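Local atomic coordinates of proto-oncogene tyrosine-protein kinase receptor Ret (Danio rerio, PDB entry 7AMK), a protein that is a receptor tyrosine kinase whose extracellular cadherin-like domains take part in recognising GDNF in complex with the co-receptor GFR alpha 1. Residues 20-24 with 151-156. The protein carries 4 engineered substitutions. Residues are numbered along the deposited sequence.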
loop_
_atom_site.group_PDB
_atom_site.type_symbol
_atom_site.label_atom_id
_atom_site.label_comp_id
_atom_site.label_asym_id
_atom_site.label_seq_id
_atom_site.Cartn_x
_atom_site.Cartn_y
_atom_site.Cartn_z
ATOM N N SER A 20 -22.539 7.894 65.268
ATOM C CA SER A 20 -21.689 8.959 64.795
ATOM C C SER A 20 -21.545 8.890 63.273
ATOM O O SER A 20 -21.512 7.800 62.697
ATOM C CB SER A 20 -20.330 8.877 65.469
ATOM O OG SER A 20 -19.632 7.743 65.061
ATOM N N PRO A 21 -21.483 10.035 62.604
ATOM C CA PRO A 21 -21.405 10.044 61.142
ATOM C C PRO A 21 -19.976 9.835 60.674
ATOM O O PRO A 21 -19.018 10.273 61.317
ATOM C CB PRO A 21 -21.906 11.444 60.776
ATOM C CG PRO A 21 -21.400 12.297 61.943
ATOM C CD PRO A 21 -21.485 11.395 63.177
ATOM N N LEU A 22 -19.852 9.147 59.535
ATOM C CA LEU A 22 -18.577 8.712 58.965
ATOM C C LEU A 22 -18.253 9.406 57.652
ATOM O O LEU A 22 -17.127 9.885 57.453
ATOM C CB LEU A 22 -18.579 7.189 58.740
ATOM C CG LEU A 22 -18.838 6.319 59.975
ATOM C CD1 LEU A 22 -18.912 4.826 59.618
ATOM C CD2 LEU A 22 -17.784 6.556 61.073
ATOM N N LEU A 23 -19.220 9.465 56.746
ATOM C CA LEU A 23 -19.019 10.084 55.446
ATOM C C LEU A 23 -20.374 10.132 54.755
ATOM O O LEU A 23 -21.348 9.536 55.217
ATOM C CB LEU A 23 -17.985 9.321 54.598
ATOM C CG LEU A 23 -18.179 7.798 54.444
ATOM C CD1 LEU A 23 -19.223 7.398 53.369
ATOM C CD2 LEU A 23 -16.847 7.103 54.186
ATOM N N GLN A 24 -20.419 10.860 53.643
ATOM C CA GLN A 24 -21.627 11.051 52.851
ATOM C C GLN A 24 -21.365 10.621 51.411
ATOM O O GLN A 24 -20.498 11.193 50.737
ATOM C CB GLN A 24 -22.073 12.507 52.902
ATOM C CG GLN A 24 -23.363 12.751 52.132
ATOM C CD GLN A 24 -23.633 14.229 51.979
ATOM O OE1 GLN A 24 -23.041 15.040 52.689
ATOM N NE2 GLN A 24 -24.516 14.593 51.035
ATOM N N GLN A 151 -18.963 15.862 49.544
ATOM C CA GLN A 151 -19.047 16.372 50.912
ATOM C C GLN A 151 -17.630 16.645 51.392
ATOM O O GLN A 151 -16.801 15.726 51.439
ATOM C CB GLN A 151 -19.745 15.362 51.829
ATOM C CG GLN A 151 -19.780 15.701 53.365
ATOM C CD GLN A 151 -20.244 17.129 53.693
ATOM O OE1 GLN A 151 -19.468 17.923 54.180
ATOM N NE2 GLN A 151 -21.499 17.446 53.414
ATOM N N LEU A 152 -17.355 17.900 51.750
ATOM C CA LEU A 152 -16.011 18.323 52.127
ATOM C C LEU A 152 -15.680 18.131 53.614
ATOM O O LEU A 152 -14.503 17.987 53.951
ATOM C CB LEU A 152 -15.807 19.799 51.735
ATOM C CG LEU A 152 -15.656 20.038 50.231
ATOM C CD1 LEU A 152 -15.383 21.505 49.899
ATOM C CD2 LEU A 152 -14.556 19.137 49.676
ATOM N N ARG A 153 -16.659 18.139 54.517
ATOM C CA ARG A 153 -16.368 17.927 55.938
ATOM C C ARG A 153 -15.855 16.512 56.203
ATOM O O ARG A 153 -16.425 15.531 55.727
ATOM C CB ARG A 153 -17.614 18.152 56.798
ATOM C CG ARG A 153 -17.973 19.600 57.072
ATOM C CD ARG A 153 -19.369 19.750 57.703
ATOM N NE ARG A 153 -20.429 19.232 56.829
ATOM C CZ ARG A 153 -21.732 19.361 57.072
ATOM N NH1 ARG A 153 -22.171 20.004 58.138
ATOM N NH2 ARG A 153 -22.617 18.830 56.221
ATOM N N ARG A 154 -14.800 16.401 57.011
ATOM C CA ARG A 154 -14.364 15.092 57.496
ATOM C C ARG A 154 -15.160 14.799 58.763
ATOM O O ARG A 154 -14.812 15.228 59.855
ATOM C CB ARG A 154 -12.858 15.055 57.718
ATOM C CG ARG A 154 -12.055 15.351 56.435
ATOM C CD ARG A 154 -10.665 14.716 56.483
ATOM N NE ARG A 154 -10.683 13.284 56.798
ATOM C CZ ARG A 154 -9.589 12.551 56.969
ATOM N NH1 ARG A 154 -8.383 13.089 56.884
ATOM N NH2 ARG A 154 -9.707 11.251 57.232
ATOM N N PHE A 155 -16.271 14.071 58.597
ATOM C CA PHE A 155 -17.188 13.805 59.708
ATOM C C PHE A 155 -16.468 13.264 60.940
ATOM O O PHE A 155 -16.734 13.707 62.062
ATOM C CB PHE A 155 -18.281 12.837 59.254
ATOM C CG PHE A 155 -19.298 13.461 58.315
ATOM C CD1 PHE A 155 -19.379 14.832 58.179
ATOM C CD2 PHE A 155 -20.188 12.672 57.601
ATOM C CE1 PHE A 155 -20.314 15.405 57.323
ATOM C CE2 PHE A 155 -21.131 13.231 56.765
ATOM C CZ PHE A 155 -21.191 14.598 56.617
ATOM N N THR A 156 -15.537 12.324 60.756
ATOM C CA THR A 156 -14.888 11.694 61.908
ATOM C C THR A 156 -14.044 12.695 62.700
ATOM O O THR A 156 -14.005 12.654 63.938
ATOM C CB THR A 156 -14.036 10.506 61.441
ATOM O OG1 THR A 156 -13.175 10.918 60.371
ATOM C CG2 THR A 156 -14.939 9.365 60.939
HETATM O O HOH W 1 -18.746 12.844 49.479
#
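Phe155 is the main side chain joining residues 20-24 of the first cadherin-like domain to residues 151-156 of the second. With chi1 in m, its ring lies along the strand from Pro21 to Gln24: Phe155 CD2 meets Pro21 CB at 3.8 Å, Phe155 CE2 sits 4.0 Å from Gln24 CB, and Phe155 CB rests 3.4 Å from Pro21 O. Beyond the ring, the extended Gln24 (chi1 and chi2 both t) reaches Gln151, whose NE2 donates to Gln24 OE1 at 2.9 Å. Gln151 bends at chi2 (p), and its OE1 accepts from Arg153 N (2.8 Å) and Arg153 NE (3.1 Å). A water bridges Gln24 O and Gln151 N, while Leu22 CD2 touches Thr156 CG2 at 4.0 Å. No direct backbone hydrogen bond joins the segments, an interdomain contact consistent with RET's clamshell-like first two domains. Strand 21-24 is an outermost strand of its antiparallel sheet, paired with 59-62; facing it, residues 151-156 lead from strand 147-151 towards helix 155-160, and Arg154 forms salt bridges with Glu10 of strand 7-14 and Glu133.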